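PDB 4Z3N: putative drug/sodium antiporter from Escherichia coli, which probably works as a membrane antiporter of the MATE family and is linked to transport of the bacterial genotoxin colibactin. Local coordinates for residues L28-L33 and A335-L339; M39-M43 and T304-A308; V317-W321 and Y395-I399; L330-W334 and A450-L456; S389-S393 and L408-R412. All coordinates share one frame; numbering follows the deposited sequence.

Contact 1 of 5, residues L28-L33 and A335-L339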
# COMPACT_ATOMS: atom_id res chain seq x y z
N LEU A 28 -10.46 -4.84 21.96
CA LEU A 28 -10.12 -4.35 20.64
C LEU A 28 -8.62 -4.48 20.37
O LEU A 28 -8.23 -4.78 19.24
CB LEU A 28 -10.58 -2.90 20.48
CG LEU A 28 -12.09 -2.82 20.31
CD1 LEU A 28 -12.55 -1.39 20.43
CD2 LEU A 28 -12.53 -3.43 18.98
N TYR A 29 -7.79 -4.28 21.39
CA TYR A 29 -6.34 -4.40 21.20
C TYR A 29 -5.95 -5.82 20.82
O TYR A 29 -5.20 -6.01 19.86
CB TYR A 29 -5.58 -3.95 22.44
CG TYR A 29 -5.76 -2.49 22.73
CD1 TYR A 29 -5.26 -1.54 21.86
CD2 TYR A 29 -6.46 -2.07 23.85
CE1 TYR A 29 -5.44 -0.19 22.11
CE2 TYR A 29 -6.65 -0.73 24.11
CZ TYR A 29 -6.14 0.21 23.24
OH TYR A 29 -6.31 1.55 23.47
N LYS A 30 -6.46 -6.80 21.56
CA LYS A 30 -6.25 -8.21 21.23
C LYS A 30 -6.78 -8.53 19.83
O LYS A 30 -6.12 -9.19 19.02
CB LYS A 30 -6.91 -9.13 22.27
CG LYS A 30 -6.31 -9.03 23.68
CD LYS A 30 -4.78 -9.04 23.63
CE LYS A 30 -4.15 -8.65 24.97
NZ LYS A 30 -3.49 -7.30 24.95
N LEU A 31 -7.98 -8.05 19.54
CA LEU A 31 -8.61 -8.29 18.25
C LEU A 31 -7.79 -7.71 17.08
O LEU A 31 -7.50 -8.42 16.13
CB LEU A 31 -10.03 -7.72 18.26
CG LEU A 31 -10.79 -7.81 16.94
CD1 LEU A 31 -10.93 -9.25 16.43
CD2 LEU A 31 -12.16 -7.09 17.03
N LEU A 32 -7.40 -6.44 17.16
CA LEU A 32 -6.61 -5.84 16.09
C LEU A 32 -5.21 -6.47 15.92
O LEU A 32 -4.72 -6.63 14.80
CB LEU A 32 -6.46 -4.33 16.32
CG LEU A 32 -7.69 -3.47 16.08
CD1 LEU A 32 -7.46 -2.08 16.64
CD2 LEU A 32 -8.03 -3.41 14.60
N LEU A 33 -4.57 -6.83 17.03
CA LEU A 33 -3.21 -7.36 16.96
C LEU A 33 -3.20 -8.73 16.36
O LEU A 33 -2.32 -9.06 15.57
CB LEU A 33 -2.57 -7.42 18.33
CG LEU A 33 -1.89 -6.14 18.79
CD1 LEU A 33 -1.24 -6.41 20.13
CD2 LEU A 33 -0.89 -5.70 17.72
N ALA A 335 -8.32 2.50 19.09
CA ALA A 335 -7.47 1.38 19.51
C ALA A 335 -6.30 1.19 18.52
O ALA A 335 -5.12 1.07 18.91
CB ALA A 335 -8.28 0.10 19.62
N ALA A 336 -6.66 1.16 17.24
CA ALA A 336 -5.71 1.13 16.13
C ALA A 336 -4.72 2.31 16.17
O ALA A 336 -3.52 2.11 15.98
CB ALA A 336 -6.46 1.12 14.81
N VAL A 337 -5.22 3.53 16.40
CA VAL A 337 -4.31 4.68 16.43
C VAL A 337 -3.32 4.51 17.59
O VAL A 337 -2.13 4.79 17.44
CB VAL A 337 -5.07 6.05 16.57
CG1 VAL A 337 -4.09 7.15 16.93
CG2 VAL A 337 -5.81 6.41 15.30
N ALA A 338 -3.81 4.02 18.74
CA ALA A 338 -2.96 3.78 19.89
C ALA A 338 -1.86 2.76 19.57
O ALA A 338 -0.69 2.98 19.87
CB ALA A 338 -3.77 3.32 21.07
N LEU A 339 -2.22 1.65 18.93
CA LEU A 339 -1.20 0.67 18.54
C LEU A 339 -0.20 1.23 17.53
O LEU A 339 1.01 1.16 17.75
CB LEU A 339 -1.84 -0.59 17.95
CG LEU A 339 -2.67 -1.40 18.94
CD1 LEU A 339 -3.46 -2.49 18.19
CD2 LEU A 339 -1.77 -1.97 20.07

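Contact 2 of 5, residues M39-M43 and T304-A308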
# COMPACT_ATOMS: atom_id res chain seq x y z
N MET A 39 -0.71 -10.36 9.15
CA MET A 39 -0.67 -9.47 8.00
C MET A 39 0.71 -8.85 7.86
O MET A 39 1.22 -8.67 6.75
CB MET A 39 -1.72 -8.36 8.11
CG MET A 39 -1.82 -7.49 6.87
SD MET A 39 -2.12 -8.41 5.34
CE MET A 39 -3.84 -8.88 5.53
N PHE A 40 1.31 -8.51 8.99
CA PHE A 40 2.66 -7.99 8.99
C PHE A 40 3.67 -9.06 8.56
O PHE A 40 4.64 -8.75 7.86
CB PHE A 40 3.01 -7.43 10.37
CG PHE A 40 4.34 -6.75 10.42
CD1 PHE A 40 4.53 -5.51 9.83
CD2 PHE A 40 5.42 -7.36 11.05
CE1 PHE A 40 5.79 -4.87 9.87
CE2 PHE A 40 6.68 -6.73 11.09
CZ PHE A 40 6.86 -5.49 10.51
N VAL A 41 3.47 -10.32 8.95
CA VAL A 41 4.40 -11.37 8.55
C VAL A 41 4.33 -11.52 7.04
O VAL A 41 5.35 -11.64 6.36
CB VAL A 41 4.10 -12.74 9.23
CG1 VAL A 41 4.88 -13.85 8.54
CG2 VAL A 41 4.44 -12.70 10.71
N GLY A 42 3.11 -11.47 6.52
CA GLY A 42 2.87 -11.53 5.09
C GLY A 42 3.62 -10.42 4.37
O GLY A 42 4.12 -10.62 3.26
N MET A 43 3.71 -9.26 5.00
CA MET A 43 4.35 -8.12 4.38
C MET A 43 5.86 -8.30 4.38
O MET A 43 6.52 -7.90 3.46
CB MET A 43 3.95 -6.82 5.07
CG MET A 43 2.54 -6.37 4.73
SD MET A 43 1.97 -4.95 5.70
CE MET A 43 0.20 -5.22 5.70
N THR A 304 5.33 0.40 7.82
CA THR A 304 4.62 -0.83 7.44
C THR A 304 3.74 -1.40 8.57
O THR A 304 2.67 -1.90 8.29
CB THR A 304 5.60 -1.95 6.92
OG1 THR A 304 6.76 -2.04 7.75
CG2 THR A 304 6.04 -1.66 5.51
N PRO A 305 4.19 -1.33 9.84
CA PRO A 305 3.34 -1.81 10.94
C PRO A 305 1.99 -1.08 11.01
O PRO A 305 1.00 -1.65 11.47
CB PRO A 305 4.19 -1.53 12.19
CG PRO A 305 5.20 -0.56 11.78
CD PRO A 305 5.48 -0.82 10.34
N MET A 306 1.95 0.16 10.54
CA MET A 306 0.70 0.91 10.48
C MET A 306 -0.20 0.45 9.32
O MET A 306 -1.44 0.52 9.40
CB MET A 306 1.01 2.40 10.40
CG MET A 306 0.05 3.22 9.60
SD MET A 306 0.95 4.63 8.90
CE MET A 306 1.84 5.24 10.33
N LEU A 307 0.41 -0.03 8.24
CA LEU A 307 -0.35 -0.57 7.11
C LEU A 307 -0.97 -1.91 7.50
O LEU A 307 -2.08 -2.24 7.08
CB LEU A 307 0.53 -0.73 5.87
CG LEU A 307 1.12 0.54 5.24
CD1 LEU A 307 1.90 0.20 4.01
CD2 LEU A 307 0.04 1.53 4.90
N ALA A 308 -0.25 -2.68 8.32
CA ALA A 308 -0.75 -3.94 8.87
C ALA A 308 -1.97 -3.74 9.78
O ALA A 308 -2.98 -4.44 9.63
CB ALA A 308 0.36 -4.63 9.64

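Contact 3 of 5, residues V317-W321 and Y395-I399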
# COMPACT_ATOMS: atom_id res chain seq x y z
N VAL A 317 -13.91 -2.46 11.52
CA VAL A 317 -14.85 -1.37 11.28
C VAL A 317 -15.95 -1.85 10.36
O VAL A 317 -17.13 -1.64 10.64
CB VAL A 317 -14.17 -0.14 10.65
CG1 VAL A 317 -15.23 0.91 10.26
CG2 VAL A 317 -13.12 0.44 11.61
N GLY A 318 -15.58 -2.51 9.26
CA GLY A 318 -16.56 -2.98 8.30
C GLY A 318 -17.62 -3.91 8.89
O GLY A 318 -18.82 -3.77 8.62
N GLN A 319 -17.17 -4.88 9.70
CA GLN A 319 -18.04 -5.88 10.29
C GLN A 319 -18.89 -5.34 11.45
O GLN A 319 -20.08 -5.65 11.55
CB GLN A 319 -17.23 -7.09 10.76
CG GLN A 319 -16.87 -8.05 9.61
CD GLN A 319 -16.54 -9.43 10.10
OE1 GLN A 319 -16.68 -9.72 11.28
NE2 GLN A 319 -16.10 -10.30 9.19
N ASN A 320 -18.29 -4.53 12.31
CA ASN A 320 -19.08 -3.92 13.37
C ASN A 320 -20.06 -2.88 12.84
O ASN A 320 -21.10 -2.61 13.44
CB ASN A 320 -18.17 -3.27 14.41
CG ASN A 320 -17.56 -4.27 15.33
OD1 ASN A 320 -18.08 -4.53 16.40
ND2 ASN A 320 -16.44 -4.86 14.92
N TRP A 321 -19.71 -2.28 11.71
CA TRP A 321 -20.57 -1.30 11.08
C TRP A 321 -21.81 -1.99 10.55
O TRP A 321 -22.92 -1.50 10.76
CB TRP A 321 -19.83 -0.59 9.95
CG TRP A 321 -20.67 0.34 9.15
CD1 TRP A 321 -21.32 0.06 7.98
CD2 TRP A 321 -20.93 1.72 9.44
NE1 TRP A 321 -21.98 1.19 7.53
CE2 TRP A 321 -21.76 2.21 8.41
CE3 TRP A 321 -20.53 2.58 10.46
CZ2 TRP A 321 -22.20 3.53 8.38
CZ3 TRP A 321 -20.98 3.89 10.44
CH2 TRP A 321 -21.80 4.35 9.40
N TYR A 395 -11.04 3.81 7.87
CA TYR A 395 -12.36 3.81 8.49
C TYR A 395 -13.48 4.20 7.51
O TYR A 395 -14.54 3.56 7.44
CB TYR A 395 -12.36 4.76 9.71
CG TYR A 395 -13.69 4.84 10.45
CD1 TYR A 395 -14.68 5.72 10.04
CD2 TYR A 395 -13.96 4.04 11.55
CE1 TYR A 395 -15.88 5.82 10.68
CE2 TYR A 395 -15.17 4.12 12.21
CZ TYR A 395 -16.14 5.02 11.77
OH TYR A 395 -17.37 5.14 12.41
N TYR A 396 -13.26 5.26 6.75
CA TYR A 396 -14.25 5.66 5.76
C TYR A 396 -14.37 4.65 4.61
O TYR A 396 -15.45 4.45 4.07
CB TYR A 396 -13.91 7.05 5.24
CG TYR A 396 -14.22 8.10 6.27
CD1 TYR A 396 -15.53 8.36 6.65
CD2 TYR A 396 -13.20 8.81 6.89
CE1 TYR A 396 -15.82 9.32 7.61
CE2 TYR A 396 -13.48 9.77 7.84
CZ TYR A 396 -14.78 10.02 8.20
OH TYR A 396 -15.03 10.99 9.15
N GLN A 397 -13.28 4.01 4.26
CA GLN A 397 -13.32 2.97 3.26
C GLN A 397 -14.13 1.79 3.77
O GLN A 397 -14.94 1.21 3.04
CB GLN A 397 -11.90 2.53 2.89
CG GLN A 397 -11.10 3.60 2.19
CD GLN A 397 -11.49 3.73 0.74
OE1 GLN A 397 -12.65 4.06 0.41
NE2 GLN A 397 -10.54 3.43 -0.16
N ALA A 398 -13.94 1.47 5.04
CA ALA A 398 -14.66 0.37 5.66
C ALA A 398 -16.17 0.63 5.68
O ALA A 398 -16.96 -0.30 5.50
CB ALA A 398 -14.13 0.11 7.07
N ILE A 399 -16.58 1.88 5.91
CA ILE A 399 -18.01 2.16 6.06
C ILE A 399 -18.65 2.64 4.74
O ILE A 399 -19.84 3.00 4.72
CB ILE A 399 -18.30 3.21 7.18
CG1 ILE A 399 -17.68 4.57 6.85
CG2 ILE A 399 -17.82 2.71 8.56
CD1 ILE A 399 -18.36 5.71 7.53

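Contact 4 of 5, residues L330-W334 and A450-L456. With OLC ((2R)-2,3-dihydroxypropyl (9Z)-octadec-9-enoate), chain F.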
# COMPACT_ATOMS: atom_id res chain seq x y z
N LEU A 330 -15.84 3.32 16.32
CA LEU A 330 -15.09 4.48 16.78
C LEU A 330 -14.00 4.08 17.78
O LEU A 330 -12.88 4.59 17.71
CB LEU A 330 -16.03 5.51 17.42
CG LEU A 330 -16.85 6.38 16.50
CD1 LEU A 330 -17.50 7.53 17.29
CD2 LEU A 330 -15.98 6.93 15.36
N ASN A 331 -14.34 3.19 18.72
CA ASN A 331 -13.35 2.65 19.64
C ASN A 331 -12.29 1.86 18.93
O ASN A 331 -11.14 1.85 19.35
CB ASN A 331 -13.98 1.74 20.70
CG ASN A 331 -14.98 2.45 21.58
OD1 ASN A 331 -14.76 3.58 22.02
ND2 ASN A 331 -16.09 1.78 21.83
N ALA A 332 -12.70 1.18 17.86
CA ALA A 332 -11.79 0.38 17.06
C ALA A 332 -10.75 1.27 16.38
O ALA A 332 -9.54 0.96 16.41
CB ALA A 332 -12.55 -0.43 16.03
N TYR A 333 -11.20 2.38 15.80
CA TYR A 333 -10.27 3.35 15.21
C TYR A 333 -9.22 3.87 16.20
O TYR A 333 -8.02 3.82 15.92
CB TYR A 333 -11.03 4.52 14.62
CG TYR A 333 -10.15 5.70 14.34
CD1 TYR A 333 -9.41 5.76 13.16
CD2 TYR A 333 -10.03 6.74 15.25
CE1 TYR A 333 -8.58 6.83 12.92
CE2 TYR A 333 -9.22 7.81 15.01
CZ TYR A 333 -8.49 7.85 13.84
OH TYR A 333 -7.67 8.93 13.62
N TRP A 334 -9.66 4.33 17.38
CA TRP A 334 -8.71 4.84 18.38
C TRP A 334 -7.85 3.75 19.04
O TRP A 334 -6.75 4.06 19.51
CB TRP A 334 -9.44 5.64 19.46
CG TRP A 334 -10.03 6.92 18.96
CD1 TRP A 334 -11.35 7.17 18.74
CD2 TRP A 334 -9.33 8.12 18.59
NE1 TRP A 334 -11.52 8.45 18.26
CE2 TRP A 334 -10.30 9.06 18.17
CE3 TRP A 334 -7.98 8.49 18.59
CZ2 TRP A 334 -9.96 10.34 17.73
CZ3 TRP A 334 -7.65 9.78 18.16
CH2 TRP A 334 -8.64 10.69 17.74
N ALA A 450 -8.67 14.41 11.18
CA ALA A 450 -9.07 13.08 11.64
C ALA A 450 -9.66 13.09 13.05
O ALA A 450 -10.75 12.58 13.25
CB ALA A 450 -7.88 12.11 11.57
N TRP A 451 -8.92 13.67 14.00
CA TRP A 451 -9.36 13.82 15.39
C TRP A 451 -10.75 14.48 15.54
O TRP A 451 -11.55 14.09 16.40
CB TRP A 451 -8.30 14.61 16.16
CG TRP A 451 -8.61 14.86 17.62
CD1 TRP A 451 -9.36 14.07 18.45
CD2 TRP A 451 -8.18 15.98 18.42
NE1 TRP A 451 -9.43 14.63 19.71
CE2 TRP A 451 -8.72 15.80 19.71
CE3 TRP A 451 -7.40 17.12 18.16
CZ2 TRP A 451 -8.49 16.71 20.75
CZ3 TRP A 451 -7.18 18.02 19.19
CH2 TRP A 451 -7.72 17.81 20.47
N ARG A 452 -11.04 15.48 14.72
CA ARG A 452 -12.33 16.16 14.77
C ARG A 452 -13.47 15.35 14.16
O ARG A 452 -14.59 15.38 14.66
CB ARG A 452 -12.25 17.52 14.08
CG ARG A 452 -11.27 18.45 14.79
CD ARG A 452 -11.39 19.87 14.30
NE ARG A 452 -10.53 20.78 15.05
CZ ARG A 452 -10.45 22.08 14.81
NH1 ARG A 452 -11.17 22.63 13.84
NH2 ARG A 452 -9.64 22.84 15.55
N LEU A 453 -13.18 14.65 13.07
CA LEU A 453 -14.19 13.89 12.37
C LEU A 453 -14.49 12.54 13.01
O LEU A 453 -15.53 11.96 12.74
CB LEU A 453 -13.81 13.67 10.90
CG LEU A 453 -13.74 14.83 9.91
CD1 LEU A 453 -13.23 14.35 8.55
CD2 LEU A 453 -15.06 15.55 9.78
N LEU A 454 -13.62 12.00 13.84
CA LEU A 454 -13.90 10.65 14.28
C LEU A 454 -14.49 10.71 15.67
O LEU A 454 -13.81 10.70 16.69
CB LEU A 454 -12.64 9.77 14.24
CG LEU A 454 -12.36 8.96 12.96
CD1 LEU A 454 -13.37 7.82 12.79
CD2 LEU A 454 -12.28 9.82 11.68
N ARG A 455 -15.79 10.62 15.71
CA ARG A 455 -16.52 10.81 16.93
C ARG A 455 -17.98 10.68 16.56
O ARG A 455 -18.33 10.77 15.37
CB ARG A 455 -16.18 12.18 17.57
CG ARG A 455 -16.39 13.37 16.69
CD ARG A 455 -16.34 14.67 17.48
NE ARG A 455 -15.01 15.28 17.50
CZ ARG A 455 -14.15 15.23 18.52
NH1 ARG A 455 -14.46 14.59 19.65
NH2 ARG A 455 -12.97 15.84 18.43
N LEU A 456 -18.83 10.44 17.55
CA LEU A 456 -20.27 10.41 17.31
C LEU A 456 -20.74 11.72 16.72
O LEU A 456 -20.34 12.79 17.17
CB LEU A 456 -21.04 10.11 18.59
CG LEU A 456 -20.94 8.66 18.99
CD1 LEU A 456 -21.47 8.47 20.41
CD2 LEU A 456 -21.72 7.85 17.94
C18 OLC F . -0.96 18.05 16.24
C10 OLC F . -6.77 12.62 21.43
C9 OLC F . -7.41 11.61 22.06
C17 OLC F . -2.27 17.30 16.07
C11 OLC F . -5.86 12.33 20.24
C8 OLC F . -8.75 11.12 21.51
C16 OLC F . -2.41 16.23 17.13
C12 OLC F . -5.85 13.52 19.30
C7 OLC F . -9.50 10.27 22.52
C15 OLC F . -3.63 15.34 16.91
C13 OLC F . -4.48 13.72 18.66
C6 OLC F . -10.98 10.47 22.33
C14 OLC F . -4.39 15.17 18.21

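Contact 5 of 5, residues S389-S393 and L408-R412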
# COMPACT_ATOMS: atom_id res chain seq x y z
N SER A 389 -4.37 10.23 10.45
CA SER A 389 -5.16 10.45 9.24
C SER A 389 -5.23 9.22 8.33
O SER A 389 -6.26 8.96 7.70
CB SER A 389 -4.62 11.64 8.47
OG SER A 389 -3.41 11.29 7.84
N LEU A 390 -4.15 8.44 8.26
CA LEU A 390 -4.18 7.25 7.41
C LEU A 390 -5.17 6.16 7.89
O LEU A 390 -5.86 5.55 7.07
CB LEU A 390 -2.77 6.68 7.27
CG LEU A 390 -2.70 5.54 6.27
CD1 LEU A 390 -1.54 5.75 5.37
CD2 LEU A 390 -2.59 4.17 6.94
N LEU A 391 -5.26 5.92 9.20
CA LEU A 391 -6.28 5.03 9.76
C LEU A 391 -7.69 5.64 9.63
O LEU A 391 -8.67 4.92 9.39
CB LEU A 391 -5.98 4.70 11.23
CG LEU A 391 -4.73 3.83 11.47
CD1 LEU A 391 -4.38 3.68 12.97
CD2 LEU A 391 -4.86 2.45 10.78
N ALA A 392 -7.80 6.96 9.77
CA ALA A 392 -9.08 7.62 9.49
C ALA A 392 -9.56 7.31 8.06
O ALA A 392 -10.76 7.12 7.84
CB ALA A 392 -8.97 9.13 9.70
N SER A 393 -8.62 7.25 7.10
CA SER A 393 -8.97 6.89 5.71
C SER A 393 -9.49 5.46 5.56
O SER A 393 -10.41 5.20 4.79
CB SER A 393 -7.76 7.07 4.79
OG SER A 393 -7.59 8.43 4.47
N LEU A 408 -8.84 13.25 3.30
CA LEU A 408 -7.76 13.20 4.27
C LEU A 408 -6.41 12.99 3.59
O LEU A 408 -5.39 13.50 4.02
CB LEU A 408 -8.03 12.12 5.31
CG LEU A 408 -9.12 12.48 6.33
CD1 LEU A 408 -9.63 11.25 7.08
CD2 LEU A 408 -8.62 13.54 7.29
N THR A 409 -6.42 12.23 2.50
CA THR A 409 -5.19 12.01 1.76
C THR A 409 -4.76 13.29 1.03
O THR A 409 -3.56 13.57 0.90
CB THR A 409 -5.37 10.86 0.77
OG1 THR A 409 -5.79 9.70 1.50
CG2 THR A 409 -4.06 10.55 0.08
N LEU A 410 -5.72 14.06 0.55
CA LEU A 410 -5.44 15.32 -0.13
C LEU A 410 -4.92 16.34 0.85
O LEU A 410 -4.03 17.13 0.54
CB LEU A 410 -6.69 15.86 -0.81
CG LEU A 410 -7.08 15.14 -2.09
CD1 LEU A 410 -8.40 15.70 -2.60
CD2 LEU A 410 -5.98 15.29 -3.12
N MET A 411 -5.51 16.32 2.03
CA MET A 411 -5.14 17.22 3.10
C MET A 411 -3.73 16.91 3.57
O MET A 411 -3.01 17.80 4.00
CB MET A 411 -6.13 17.10 4.26
CG MET A 411 -6.01 18.21 5.30
SD MET A 411 -6.65 19.79 4.71
CE MET A 411 -7.46 19.23 3.21
N ARG A 412 -3.33 15.64 3.50
CA ARG A 412 -1.99 15.26 3.94
C ARG A 412 -0.90 15.51 2.90
O ARG A 412 0.15 16.04 3.23
CB ARG A 412 -1.95 13.78 4.38
CG ARG A 412 -0.72 13.46 5.23
CD ARG A 412 -0.65 12.02 5.76
NE ARG A 412 -0.76 11.00 4.72
CZ ARG A 412 -1.81 10.18 4.58
NH1 ARG A 412 -2.83 10.27 5.42
NH2 ARG A 412 -1.84 9.28 3.60
O HOH W 1 -4.77 9.12 4.41

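Contact 1 of 5, residues L28-L33 and A335-L339
A steep crossing of two helices of the MATE bundle brings Y29 and L32, in the first turns of transmembrane helix 28-56, onto A335 and L339 of helix 326-358. The short segments cross at -69°, with their axes 9.8 Å apart, so within these turns the two helices meet at a steep angle. Alanines suit this place on helix 326-358: their methyls leave the neighbouring backbone accessible to bulkier side chains of the other helix. The Y29 ring lies beside A335, A338 and L339. Its CG stands anti to its own carbonyl carbon and beside the backbone N (chi1 -65°), which brings CE1 to A335 CB and CD1 to L339 CG. The methyl of A335 makes an off-centre CH-pi contact, CB lying 4.3 Å from the centroid of the Y29 ring. Around the ring edge come CG of L339 in the ring plane, the carbonyl O of A335, and CB of A338 beside the phenol oxygen. L32 points more directly across: its CD1 reaches A335 CB and A336 CB at 3.8 Å each, bridging two adjacent residues of one turn. One turn earlier, L28 brings its CB to 3.9 Å from A335 CB. Beyond the contact, L32 also touches A312 and L339 touches I309, both on helix 286-322, so a third helix backs the crossing. L339, the longest side chain on its segment to take part, reaches back over helix 28-56, where its CD1 sits 4.0 Å from L32 CB and equally far from L33 CG.

Contact 2 of 5, residues M39-M43 and T304-A308
F40 and M43, one turn apart on helix 28-56, grip A308 from two directions, and their conformations decide how. In F40 the ring carbon CG is anti to the main-chain nitrogen (chi1 -175°), which lays the ring alongside segment 304-308 of helix 286-322, towards its earlier turn. CB stays close to the methyl of A308, F40 CB to A308 CB being 3.9 Å, while CE1 reaches forward to T304 OG1 at 3.7 Å and to P305 CD at 4.1 Å. T304 presents its oxygen at the ring edge, the two side chains crossing at about a right angle; that hydroxyl is already hydrogen-bonded to the carbonyl of F301, so an aromatic C-H is a suitable neighbour for it. M43 takes a different rotamer, CG anti to its carbonyl carbon (chi1 -75°), and then runs extended, which carries the flexible thioether across the gap. Its methyl CE lands 3.5 Å from A308 CA and 4.0 Å from A308 CB, a spot that a small residue leaves accessible. P305 suits a kinked helix: having no N-H, it cannot bond to the preceding turn, and the bond from the N of M306 is missing too. The segments run at 133° to each other. Helix 326-358 backs P305 through I343 and L347, helix 382-399 receives M306 at A387 and L390, and M39 turns towards I181 and I184 of helix 181-204.

Contact 3 of 5, residues V317-W321 and Y395-I399
W321 lays one face of its indole against the branched side chain of I399. The methyl CG2 of I399 stands over the six-membered ring, 3.7 Å from its centroid and displaced towards the rim, in a CH-pi contact. Two torsions arrange this: the indole is carried anti to the main-chain nitrogen of W321 (chi1 174°), and I399 places CG1 between its own nitrogen and carbonyl carbon (chi1 63°), which leaves CG2 facing the tryptophan. One turn earlier, V317 fits its CG1 into a three-sided site, 3.5 Å from A398 CB, 3.6 Å from I399 CG2 and 3.6 Å from Y395 CD2; valine offers two methyls, and the second, CG2, also meets the tyrosine. This is a close crossing of two transmembrane helices of the MATE bundle, 286-322 and 382-399, at -44°. Small residues make it possible: with no side chain on G318 and only a methyl on A398, their CA atoms come within 4.7 Å. The tyrosine ring and the isopropyl of V317 cross at about a right angle, while the phenol oxygen of Y395 bonds to T329 OG1 on helix 326-358. On W321, the indole is also touched by L460 and W463 of helix 458-467.

Contact 4 of 5, residues L330-W334 and A450-L456
L454 sets its branch carbon CG over the centre of one face of the Y333 ring, 3.9 Å from the ring centroid and only 11° off the ring normal, a CH-pi contact. The leucine branch then carries CD1 on to L330, where it meets CD2 at 3.8 Å. Leucine suits this spot because its branch carbon can sit on an aromatic face while one methyl, CD1, goes on to an aliphatic neighbour. Y333 holds its ring anti to the main-chain nitrogen (chi1 165°), which slides it under L454 and brings its hydroxyl beside the methyl of A450; the hydroxyl itself is hydrogen-bonded to the carbonyl of I388. W334 takes the edge of the Y333 ring against one face of its indole, CE2 of Y333 lying over that face. The other face carries the acyl chain of a bound monoolein at C8, and the indole edge faces the carbonyl O of L454. W334 and W451 meet rim to rim, with their planes at 90° and CH2 of W334 3.5 Å from CD1 of W451. The same lipid chain continues over W451, C12 lying 3.5 Å from its CG. L454 is the first residue past helix 432-453 to leave helical geometry, and R455 turns back so that its NE bonds R452 O at 2.9 Å, tying the departing chain to the last turn. Beyond it, L330 CD1 approaches L456 CG at 4.0 Å. The arrangement is that of a transmembrane helix end on the lipid-facing side of the MATE bundle, where two tryptophans share one acyl chain.

Contact 5 of 5, residues S389-S393 and L408-R412
R412 reaches over to S389 and L390 with a chain that can be followed atom by atom. From CB it leaves with CG anti to the main-chain nitrogen (chi1 -162°), continues extended to CD, and then bends at chi3 (54°), which turns the guanidinium back across the gap. CD passes 3.5 Å from S389 OG, and NE lies a little farther from the same oxygen. NH1 is where the polar contact is made: it donates to S389 OG at 2.7 Å, with the oxygen close to the guanidinium plane and an N-H...O angle of 143°. NH2 ends near the methyl CD1 of L390, at 4.0 Å. The two helices, 382-399 and 402-413, follow one another in the chain and run nearly antiparallel, forming a helical hairpin in the membrane bundle. Between them sits a water that bonds to S393 OG at 2.9 Å and to T409 OG1 at 3.1 Å; it lies next to R412 NH1 as well, though so close that its exact position is doubtful. Serines and a threonine suit this strip, being small enough to leave room for a water and polar enough to hold it. T409 OG1 is also bonded to the carbonyl of S405. Beside this polar strip the contact turns apolar: L408 CD1 packs on A392 CB, where a small methyl suits the neighbourhood of a leucine branch. A bound monoolein touches both L390 and R412.

Overall arrangement
Starting from the N terminus, segment 28-33 pairs with 335-339, and contact 1 thus closes a loop of 301 residues. Contact 2, farther along helix 28-56, nests inside that loop and joins the first helix to helix 286-322, bringing together two helices far apart in the chain. Contact 3, from 317-321 to 395-399, alternates with contact 1, and contact 4, from 330-334 to 450-456, crosses both. Contact 5, a tight hairpin of helices 382-399 and 402-413, nests inside contact 4 and crosses contact 3. Helix 326-358 serves contacts 1 and 4, and helix 382-399 serves contacts 3 and 5, so the late helices are laced to one another and to the first.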